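Local coordinates for Ac-ASP-7 (Ancylostoma caninum, PDB 3S6S), which is of unknown function but, as a secreted hookworm protein of the SCP/TAPS (pathogenesis-related) family, probably takes part in the interplay between parasite and host, at residues D23-A34 / Y41-Y52; T115-L123 / R132-Y140. All blocks are in the same frame, centred on the assembly; numbering follows the deposited sequence.

Interaction 1. Residues D23-A34 / Y41-Y52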
loop_
_atom_site.group_PDB
_atom_site.type_symbol
_atom_site.label_atom_id
_atom_site.label_comp_id
_atom_site.label_asym_id
_atom_site.label_seq_id
_atom_site.Cartn_x
_atom_site.Cartn_y
_atom_site.Cartn_z
ATOM N N ASP A 23 2.439 6.047 -2.373
ATOM C CA ASP A 23 2.756 4.921 -3.230
ATOM C C ASP A 23 4.233 4.560 -3.155
ATOM O O ASP A 23 4.587 3.380 -3.122
ATOM C CB ASP A 23 2.355 5.227 -4.665
ATOM C CG ASP A 23 2.792 4.153 -5.619
ATOM O OD1 ASP A 23 3.917 4.256 -6.164
ATOM O OD2 ASP A 23 2.015 3.197 -5.804
ATOM N N THR A 24 5.093 5.571 -3.104
ATOM C CA THR A 24 6.529 5.313 -3.025
ATOM C C THR A 24 6.915 4.740 -1.663
ATOM O O THR A 24 7.726 3.812 -1.571
ATOM C CB THR A 24 7.368 6.573 -3.334
ATOM O OG1 THR A 24 7.176 6.955 -4.710
ATOM C CG2 THR A 24 8.833 6.287 -3.109
ATOM N N PHE A 25 6.305 5.272 -0.610
ATOM C CA PHE A 25 6.501 4.727 0.720
ATOM C C PHE A 25 6.117 3.252 0.763
ATOM O O PHE A 25 6.857 2.419 1.275
ATOM C CB PHE A 25 5.676 5.503 1.743
ATOM C CG PHE A 25 5.663 4.877 3.107
ATOM C CD1 PHE A 25 4.742 3.883 3.420
ATOM C CD2 PHE A 25 6.567 5.292 4.084
ATOM C CE1 PHE A 25 4.722 3.303 4.680
ATOM C CE2 PHE A 25 6.572 4.716 5.341
ATOM C CZ PHE A 25 5.637 3.722 5.647
ATOM N N HIS A 26 4.945 2.924 0.235
ATOM C CA HIS A 26 4.516 1.527 0.197
ATOM C C HIS A 26 5.434 0.652 -0.634
ATOM O O HIS A 26 5.978 -0.332 -0.136
ATOM C CB HIS A 26 3.089 1.406 -0.346
ATOM C CG HIS A 26 2.036 1.673 0.680
ATOM N ND1 HIS A 26 1.686 2.947 1.074
ATOM C CD2 HIS A 26 1.257 0.829 1.397
ATOM C CE1 HIS A 26 0.722 2.875 1.974
ATOM N NE2 HIS A 26 0.451 1.600 2.196
ATOM N N ASN A 27 5.602 0.990 -1.912
ATOM C CA ASN A 27 6.303 0.062 -2.799
ATOM C C ASN A 27 7.810 0.062 -2.621
ATOM O O ASN A 27 8.471 -0.978 -2.796
ATOM C CB ASN A 27 5.867 0.235 -4.257
ATOM C CG ASN A 27 4.491 -0.367 -4.512
ATOM O OD1 ASN A 27 4.246 -1.549 -4.202
ATOM N ND2 ASN A 27 3.571 0.451 -5.024
ATOM N N GLY A 28 8.345 1.216 -2.231
ATOM C CA GLY A 28 9.733 1.293 -1.811
ATOM C C GLY A 28 10.050 0.316 -0.689
ATOM O O GLY A 28 11.051 -0.402 -0.738
ATOM N N LEU A 29 9.191 0.271 0.329
ATOM C CA LEU A 29 9.452 -0.612 1.448
ATOM C C LEU A 29 9.354 -2.038 0.948
ATOM O O LEU A 29 10.214 -2.869 1.211
ATOM C CB LEU A 29 8.444 -0.384 2.562
ATOM C CG LEU A 29 8.937 -0.517 4.006
ATOM C CD1 LEU A 29 7.774 -0.880 4.890
ATOM C CD2 LEU A 29 10.053 -1.542 4.147
ATOM N N ARG A 30 8.293 -2.307 0.202
ATOM C CA ARG A 30 8.041 -3.652 -0.276
ATOM C C ARG A 30 9.180 -4.192 -1.093
ATOM O O ARG A 30 9.520 -5.370 -0.983
ATOM C CB ARG A 30 6.782 -3.684 -1.123
ATOM C CG ARG A 30 5.534 -3.598 -0.306
ATOM C CD ARG A 30 4.341 -3.805 -1.196
ATOM N NE ARG A 30 3.261 -4.222 -0.343
ATOM C CZ ARG A 30 2.594 -5.351 -0.466
ATOM N NH1 ARG A 30 2.841 -6.188 -1.462
ATOM N NH2 ARG A 30 1.649 -5.609 0.413
ATOM N N GLN A 31 9.732 -3.334 -1.946
ATOM C CA GLN A 31 10.857 -3.708 -2.783
ATOM C C GLN A 31 12.059 -4.107 -1.918
ATOM O O GLN A 31 12.697 -5.124 -2.164
ATOM C CB GLN A 31 11.225 -2.572 -3.744
ATOM C CG GLN A 31 12.437 -2.899 -4.570
ATOM C CD GLN A 31 12.714 -1.879 -5.651
ATOM O OE1 GLN A 31 12.676 -2.200 -6.838
ATOM N NE2 GLN A 31 13.005 -0.650 -5.248
ATOM N N ARG A 32 12.345 -3.315 -0.887
ATOM C CA ARG A 32 13.455 -3.615 0.013
ATOM C C ARG A 32 13.212 -4.893 0.806
ATOM O O ARG A 32 14.133 -5.676 1.043
ATOM C CB ARG A 32 13.723 -2.440 0.950
ATOM C CG ARG A 32 14.291 -1.221 0.241
ATOM C CD ARG A 32 13.898 0.067 0.961
ATOM N NE ARG A 32 14.027 -0.058 2.411
ATOM C CZ ARG A 32 13.382 0.710 3.286
ATOM N NH1 ARG A 32 12.547 1.658 2.856
ATOM N NH2 ARG A 32 13.559 0.521 4.590
ATOM N N ILE A 33 11.970 -5.121 1.204
ATOM C CA ILE A 33 11.655 -6.356 1.912
ATOM C C ILE A 33 11.843 -7.564 1.006
ATOM O O ILE A 33 12.405 -8.578 1.426
ATOM C CB ILE A 33 10.251 -6.344 2.484
ATOM C CG1 ILE A 33 10.108 -5.177 3.455
ATOM C CG2 ILE A 33 9.947 -7.670 3.182
ATOM C CD1 ILE A 33 8.889 -5.261 4.316
ATOM N N ALA A 34 11.389 -7.448 -0.241
ATOM C CA ALA A 34 11.517 -8.537 -1.206
ATOM C C ALA A 34 12.972 -8.974 -1.328
ATOM O O ALA A 34 13.273 -10.160 -1.419
ATOM C CB ALA A 34 10.980 -8.116 -2.565
ATOM N N TYR A 41 12.649 -6.696 8.793
ATOM C CA TYR A 41 11.510 -7.336 8.139
ATOM C C TYR A 41 11.729 -8.791 7.714
ATOM O O TYR A 41 10.830 -9.429 7.158
ATOM C CB TYR A 41 10.999 -6.481 6.988
ATOM C CG TYR A 41 10.237 -5.269 7.460
ATOM C CD1 TYR A 41 10.848 -4.015 7.526
ATOM C CD2 TYR A 41 8.907 -5.381 7.864
ATOM C CE1 TYR A 41 10.147 -2.897 7.961
ATOM C CE2 TYR A 41 8.194 -4.272 8.295
ATOM C CZ TYR A 41 8.807 -3.031 8.342
ATOM O OH TYR A 41 8.078 -1.932 8.787
ATOM N N GLY A 42 12.904 -9.332 8.002
ATOM C CA GLY A 42 13.157 -10.729 7.702
ATOM C C GLY A 42 13.716 -10.973 6.315
ATOM O O GLY A 42 14.064 -10.038 5.606
ATOM N N PRO A 43 13.769 -12.245 5.913
ATOM C CA PRO A 43 14.430 -12.747 4.706
ATOM C C PRO A 43 13.702 -12.395 3.397
ATOM O O PRO A 43 12.500 -12.106 3.394
ATOM C CB PRO A 43 14.401 -14.261 4.919
ATOM C CG PRO A 43 13.140 -14.487 5.661
ATOM C CD PRO A 43 13.017 -13.309 6.603
ATOM N N ALA A 44 14.453 -12.429 2.299
ATOM C CA ALA A 44 13.931 -12.168 0.963
ATOM C C ALA A 44 12.703 -13.014 0.704
ATOM O O ALA A 44 12.534 -14.081 1.299
ATOM C CB ALA A 44 15.002 -12.467 -0.092
ATOM N N ARG A 45 11.837 -12.540 -0.180
ATOM C CA ARG A 45 10.640 -13.303 -0.504
ATOM C C ARG A 45 9.991 -12.822 -1.789
ATOM O O ARG A 45 10.324 -11.756 -2.315
ATOM C CB ARG A 45 9.614 -13.210 0.629
ATOM C CG ARG A 45 9.157 -11.789 0.926
ATOM C CD ARG A 45 9.790 -11.289 2.217
ATOM N NE ARG A 45 8.852 -11.383 3.329
ATOM C CZ ARG A 45 9.194 -11.468 4.611
ATOM N NH1 ARG A 45 10.465 -11.492 4.979
ATOM N NH2 ARG A 45 8.244 -11.539 5.529
ATOM N N GLU A 46 9.053 -13.626 -2.279
ATOM C CA GLU A 46 8.181 -13.198 -3.352
ATOM C C GLU A 46 7.372 -12.038 -2.810
ATOM O O GLU A 46 6.847 -12.099 -1.694
ATOM C CB GLU A 46 7.265 -14.336 -3.788
ATOM C CG GLU A 46 6.279 -13.953 -4.867
ATOM C CD GLU A 46 5.522 -15.137 -5.406
ATOM O OE1 GLU A 46 5.986 -16.278 -5.222
ATOM O OE2 GLU A 46 4.455 -14.933 -6.018
ATOM N N MET A 47 7.298 -10.966 -3.583
ATOM C CA MET A 47 6.535 -9.802 -3.175
ATOM C C MET A 47 5.787 -9.240 -4.381
ATOM O O MET A 47 6.315 -9.217 -5.494
ATOM C CB MET A 47 7.468 -8.759 -2.559
ATOM C CG MET A 47 6.787 -7.465 -2.105
ATOM S SD MET A 47 5.866 -7.582 -0.556
ATOM C CE MET A 47 7.196 -7.853 0.628
ATOM N N TYR A 48 4.544 -8.820 -4.167
ATOM C CA TYR A 48 3.794 -8.139 -5.212
ATOM C C TYR A 48 3.864 -6.663 -4.959
ATOM O O TYR A 48 3.752 -6.240 -3.821
ATOM C CB TYR A 48 2.337 -8.606 -5.241
ATOM C CG TYR A 48 2.174 -9.832 -6.099
ATOM C CD1 TYR A 48 2.758 -11.037 -5.721
ATOM C CD2 TYR A 48 1.480 -9.781 -7.312
ATOM C CE1 TYR A 48 2.645 -12.161 -6.499
ATOM C CE2 TYR A 48 1.360 -10.910 -8.105
ATOM C CZ TYR A 48 1.951 -12.101 -7.684
ATOM O OH TYR A 48 1.858 -13.237 -8.439
ATOM N N GLY A 49 4.092 -5.877 -6.004
ATOM C CA GLY A 49 3.980 -4.437 -5.875
ATOM C C GLY A 49 2.499 -4.134 -5.704
ATOM O O GLY A 49 1.653 -4.916 -6.130
ATOM N N LEU A 50 2.159 -3.024 -5.071
ATOM C CA LEU A 50 0.762 -2.665 -5.007
ATOM C C LEU A 50 0.418 -1.777 -6.194
ATOM O O LEU A 50 1.024 -0.724 -6.413
ATOM C CB LEU A 50 0.440 -1.946 -3.703
ATOM C CG LEU A 50 0.728 -2.659 -2.385
ATOM C CD1 LEU A 50 0.444 -1.713 -1.239
ATOM C CD2 LEU A 50 -0.114 -3.921 -2.253
ATOM N N VAL A 51 -0.564 -2.204 -6.970
ATOM C CA VAL A 51 -1.107 -1.340 -7.988
ATOM C C VAL A 51 -1.942 -0.249 -7.330
ATOM O O VAL A 51 -2.827 -0.546 -6.540
ATOM C CB VAL A 51 -1.972 -2.136 -8.965
ATOM C CG1 VAL A 51 -2.794 -1.194 -9.817
ATOM C CG2 VAL A 51 -1.091 -3.050 -9.804
ATOM N N TYR A 52 -1.641 1.011 -7.645
ATOM C CA TYR A 52 -2.469 2.123 -7.199
ATOM C C TYR A 52 -3.781 2.163 -7.975
ATOM O O TYR A 52 -3.790 2.268 -9.201
ATOM C CB TYR A 52 -1.753 3.484 -7.285
ATOM C CG TYR A 52 -2.488 4.493 -6.427
ATOM C CD1 TYR A 52 -2.094 4.727 -5.116
ATOM C CD2 TYR A 52 -3.628 5.136 -6.900
ATOM C CE1 TYR A 52 -2.790 5.602 -4.309
ATOM C CE2 TYR A 52 -4.335 6.020 -6.105
ATOM C CZ TYR A 52 -3.914 6.249 -4.809
ATOM O OH TYR A 52 -4.615 7.121 -4.007
HETATM O O HOH W 1 2.338 1.456 -7.825
#

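Interaction 2. Residues T115-L123 / R132-Y140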
loop_
_atom_site.group_PDB
_atom_site.type_symbol
_atom_site.label_atom_id
_atom_site.label_comp_id
_atom_site.label_asym_id
_atom_site.label_seq_id
_atom_site.Cartn_x
_atom_site.Cartn_y
_atom_site.Cartn_z
ATOM N N THR A 115 -2.242 -6.816 -3.635
ATOM C CA THR A 115 -1.812 -6.501 -4.997
ATOM C C THR A 115 -2.272 -5.138 -5.489
ATOM O O THR A 115 -1.821 -4.674 -6.547
ATOM C CB THR A 115 -2.321 -7.530 -6.022
ATOM O OG1 THR A 115 -3.715 -7.321 -6.265
ATOM C CG2 THR A 115 -2.065 -8.949 -5.555
ATOM N N ARG A 116 -3.192 -4.512 -4.751
ATOM C CA ARG A 116 -3.613 -3.162 -5.077
ATOM C C ARG A 116 -4.181 -2.427 -3.875
ATOM O O ARG A 116 -4.627 -3.052 -2.903
ATOM C CB ARG A 116 -4.576 -3.123 -6.276
ATOM C CG ARG A 116 -5.762 -4.035 -6.193
ATOM C CD ARG A 116 -6.746 -3.726 -7.320
ATOM N NE ARG A 116 -6.511 -4.528 -8.516
ATOM C CZ ARG A 116 -6.757 -4.107 -9.759
ATOM N NH1 ARG A 116 -7.234 -2.882 -9.972
ATOM N NH2 ARG A 116 -6.509 -4.902 -10.794
ATOM N N PHE A 117 -4.123 -1.097 -3.948
ATOM C CA PHE A 117 -4.591 -0.230 -2.887
ATOM C C PHE A 117 -4.874 1.157 -3.444
ATOM O O PHE A 117 -4.460 1.483 -4.548
ATOM C CB PHE A 117 -3.553 -0.132 -1.759
ATOM C CG PHE A 117 -2.401 0.819 -2.046
ATOM C CD1 PHE A 117 -1.719 0.786 -3.258
ATOM C CD2 PHE A 117 -1.994 1.742 -1.093
ATOM C CE1 PHE A 117 -0.643 1.647 -3.498
ATOM C CE2 PHE A 117 -0.930 2.611 -1.332
ATOM C CZ PHE A 117 -0.256 2.563 -2.538
ATOM N N GLY A 118 -5.565 1.966 -2.653
ATOM C CA GLY A 118 -5.762 3.368 -2.927
ATOM C C GLY A 118 -5.957 4.108 -1.610
ATOM O O GLY A 118 -6.365 3.508 -0.609
ATOM N N CYS A 119 -5.658 5.410 -1.597
ATOM C CA CYS A 119 -5.773 6.185 -0.366
ATOM C C CYS A 119 -6.497 7.499 -0.595
ATOM O O CYS A 119 -6.549 8.016 -1.706
ATOM C CB CYS A 119 -4.393 6.460 0.233
ATOM S SG CYS A 119 -3.306 5.021 0.245
ATOM N N SER A 120 -7.052 8.038 0.473
ATOM C CA SER A 120 -7.667 9.343 0.399
ATOM C C SER A 120 -7.422 10.035 1.716
ATOM O O SER A 120 -7.180 9.381 2.730
ATOM C CB SER A 120 -9.163 9.217 0.127
ATOM O OG SER A 120 -9.760 10.498 0.064
ATOM N N GLY A 121 -7.463 11.359 1.708
ATOM C CA GLY A 121 -7.268 12.121 2.932
ATOM C C GLY A 121 -8.204 13.303 3.042
ATOM O O GLY A 121 -8.857 13.687 2.074
ATOM N N ARG A 122 -8.283 13.891 4.225
ATOM C CA ARG A 122 -9.004 15.144 4.349
ATOM C C ARG A 122 -8.307 16.088 5.319
ATOM O O ARG A 122 -7.665 15.647 6.272
ATOM C CB ARG A 122 -10.454 14.908 4.764
ATOM C CG ARG A 122 -10.621 14.204 6.086
ATOM C CD ARG A 122 -11.529 15.005 6.996
ATOM N NE ARG A 122 -12.564 14.184 7.609
ATOM C CZ ARG A 122 -12.373 13.431 8.684
ATOM N NH1 ARG A 122 -13.374 12.714 9.182
ATOM N NH2 ARG A 122 -11.178 13.393 9.258
ATOM N N LEU A 123 -8.424 17.387 5.057
ATOM C CA LEU A 123 -7.859 18.400 5.941
ATOM C C LEU A 123 -8.960 19.001 6.797
ATOM O O LEU A 123 -10.107 19.113 6.361
ATOM C CB LEU A 123 -7.156 19.495 5.139
ATOM C CG LEU A 123 -6.062 19.065 4.154
ATOM C CD1 LEU A 123 -4.991 18.231 4.842
ATOM C CD2 LEU A 123 -6.647 18.307 2.965
ATOM N N ARG A 132 -4.475 22.920 12.087
ATOM C CA ARG A 132 -4.433 22.185 10.821
ATOM C C ARG A 132 -4.001 20.717 10.990
ATOM O O ARG A 132 -2.872 20.428 11.408
ATOM C CB ARG A 132 -3.537 22.899 9.817
ATOM N N ARG A 133 -4.911 19.801 10.662
ATOM C CA ARG A 133 -4.659 18.363 10.776
ATOM C C ARG A 133 -5.043 17.629 9.491
ATOM O O ARG A 133 -5.964 18.038 8.782
ATOM C CB ARG A 133 -5.438 17.777 11.958
ATOM C CG ARG A 133 -5.422 16.253 12.063
ATOM C CD ARG A 133 -6.450 15.780 13.100
ATOM N NE ARG A 133 -6.386 14.351 13.419
ATOM C CZ ARG A 133 -5.502 13.798 14.250
ATOM N NH1 ARG A 133 -5.533 12.487 14.492
ATOM N NH2 ARG A 133 -4.575 14.553 14.832
ATOM N N MET A 134 -4.328 16.549 9.192
ATOM C CA MET A 134 -4.691 15.689 8.077
ATOM C C MET A 134 -5.028 14.271 8.530
ATOM O O MET A 134 -4.413 13.740 9.453
ATOM C CB MET A 134 -3.577 15.644 7.043
ATOM C CG MET A 134 -2.230 15.204 7.576
ATOM S SD MET A 134 -1.077 15.158 6.192
ATOM C CE MET A 134 -1.604 16.604 5.266
ATOM N N ASP A 135 -6.006 13.670 7.861
ATOM C CA ASP A 135 -6.358 12.276 8.080
ATOM C C ASP A 135 -6.343 11.501 6.770
ATOM O O ASP A 135 -6.975 11.909 5.795
ATOM C CB ASP A 135 -7.737 12.181 8.706
ATOM C CG ASP A 135 -7.773 12.755 10.089
ATOM O OD1 ASP A 135 -8.579 13.673 10.322
ATOM O OD2 ASP A 135 -7.002 12.285 10.948
ATOM N N TRP A 136 -5.619 10.383 6.755
ATOM C CA TRP A 136 -5.562 9.511 5.581
ATOM C C TRP A 136 -6.093 8.111 5.901
ATOM O O TRP A 136 -5.841 7.573 6.980
ATOM C CB TRP A 136 -4.124 9.402 5.072
ATOM C CG TRP A 136 -3.600 10.681 4.502
ATOM C CD1 TRP A 136 -2.980 11.703 5.184
ATOM C CD2 TRP A 136 -3.661 11.098 3.133
ATOM N NE1 TRP A 136 -2.648 12.719 4.319
ATOM C CE2 TRP A 136 -3.060 12.377 3.056
ATOM C CE3 TRP A 136 -4.174 10.522 1.967
ATOM C CZ2 TRP A 136 -2.950 13.080 1.856
ATOM C CZ3 TRP A 136 -4.069 11.228 0.774
ATOM C CH2 TRP A 136 -3.464 12.493 0.730
ATOM N N VAL A 137 -6.850 7.523 4.980
ATOM C CA VAL A 137 -6.964 6.074 5.008
ATOM C C VAL A 137 -6.480 5.456 3.716
ATOM O O VAL A 137 -6.612 6.033 2.637
ATOM C CB VAL A 137 -8.376 5.496 5.478
ATOM C CG1 VAL A 137 -9.246 6.555 6.142
ATOM C CG2 VAL A 137 -9.100 4.767 4.364
ATOM N N CYS A 138 -5.869 4.283 3.854
ATOM C CA CYS A 138 -5.603 3.415 2.719
ATOM C C CYS A 138 -6.429 2.140 2.823
ATOM O O CYS A 138 -6.672 1.587 3.913
ATOM C CB CYS A 138 -4.123 3.090 2.589
ATOM S SG CYS A 138 -3.125 4.540 2.223
ATOM N N VAL A 139 -6.863 1.706 1.654
ATOM C CA VAL A 139 -7.680 0.536 1.474
ATOM C C VAL A 139 -6.920 -0.408 0.545
ATOM O O VAL A 139 -6.365 0.006 -0.490
ATOM C CB VAL A 139 -9.062 0.919 0.875
ATOM C CG1 VAL A 139 -9.672 -0.256 0.147
ATOM C CG2 VAL A 139 -9.994 1.469 1.978
ATOM N N TYR A 140 -6.883 -1.673 0.946
ATOM C CA TYR A 140 -6.113 -2.689 0.258
ATOM C C TYR A 140 -7.033 -3.806 -0.186
ATOM O O TYR A 140 -8.038 -4.077 0.457
ATOM C CB TYR A 140 -5.040 -3.236 1.185
ATOM C CG TYR A 140 -4.192 -2.150 1.799
ATOM C CD1 TYR A 140 -4.707 -1.331 2.793
ATOM C CD2 TYR A 140 -2.876 -1.944 1.390
ATOM C CE1 TYR A 140 -3.948 -0.345 3.362
ATOM C CE2 TYR A 140 -2.107 -0.950 1.963
ATOM C CZ TYR A 140 -2.655 -0.160 2.948
ATOM O OH TYR A 140 -1.921 0.833 3.525
#

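Interaction 1. Residues D23-A34 / Y41-Y52
Asn27 and Leu50 meet because Asn27 turns its CG to lie anti to its own carbonyl carbon (chi1 -75°), which swings the amide off helix 16-34 onto the backbone of Leu50. There it bonds twice: Leu50 N gives an almost straight bond to a lone pair of Asn27 OD1 (2.7 Å, 168° at the hydrogen), and Asn27 ND2 returns one to Leu50 O (3.1 Å). The pair fixes the rotation of the amide and satisfies both polar backbone atoms of Leu50. A water bridges the same Leu50 O to Asp23 OD2, donating to each. One turn on, the Arg30 chain runs extended from CG to NE, and NH1 bonds Tyr48 O, tilted 16° from the guanidinium plane; the bond is modelled short (2.5 Å) and bent, its length not to be pressed. Leu50 CD2 sits over the centre of one guanidinium face, 3.5 Å from CZ. Arg30 NE and NH2 bond Val109 O and Tyr111 O, so backbone carbonyls hold this buried cation. After a bend at Tyr41-Gly42, the chain is extended from Arg45 on and runs antiparallel to helix 16-34 before entering the central sheet at strand 51-53, part of the alpha-beta-alpha sandwich of the SCP/TAPS (CAP) fold. Met47 lays CB against Ala34 CB (3.6 Å), and the bend beyond CB turns CE toward Ile33 CG2. Ile33 divides its branches: CG2 touches Arg45 CD at 3.7 Å, toward one guanidinium face, and CD1 makes a CH-pi contact over the Tyr41 ring, 3.8 Å from its centroid. Arg45 N bonds Ala34 O at 3.0 Å.

Interaction 2. Residues T115-L123 / R132-Y140
Strands 116-123 and 133-140 run antiparallel, their axes 4.6 Å apart at closest and their directions 162° apart. Gly118 with Val139, Ser120 with Val137 and Arg122 with Asp135 are the hydrogen-bonded pairs; between the first two, Cys119 faces Cys138 in a non-hydrogen-bonded pair, joined by a disulfide (SG to SG 2.0 Å, chi3 104°). On the face that carries the disulfide, which packs on helix 16-34, Phe117 and Tyr140 point the same way with ring planes 26° apart, but slid so far that they scarcely overlap; the closer touch is Phe117 CB to Tyr140 CD2, 3.7 Å. Gly121 lies beneath Trp136, whose six-membered ring receives its CA in a CH-pi contact 3.9 Å from the centroid. Leu123 CD1 rests against Met134 CB at 3.7 Å. On the opposite face, which packs on helix 54-65, Arg122 and Asp135 lie side by side, and the bent chain of Arg122 brings NH2 to Asp135 OD1 (2.8 Å), which lies in the guanidinium plane. Asp135 OD1 also pairs with Arg124. The hairpin is therefore locked covalently near its middle, while toward its connecting loop one carboxylate gathers Arg122 and Arg124 and would be expected to offset part of their positive charge.

Overall arrangement
Interaction 1 comes first along the chain and closes before interaction 2 opens; their centres lie about 19 Å apart, on opposite sides of the chain's centre. They share the mixed five-stranded sheet, in which strand 51-53, entered at the end of segment 41-52, runs beside and parallel to strand 116-123. At this seam Val51 N lies 2.8 Å from Thr115 O, a probable hydrogen bond, and Leu50 packs on Phe117. The two strands are thus joined by backbone bonds, whereas helix 16-34 meets the hairpin through side chains, as in the hydrogen bond between His26 NE2 and Tyr140 OH. The helix, the segment after it and the disulfide-bonded hairpin so pack on one another around the same sheet.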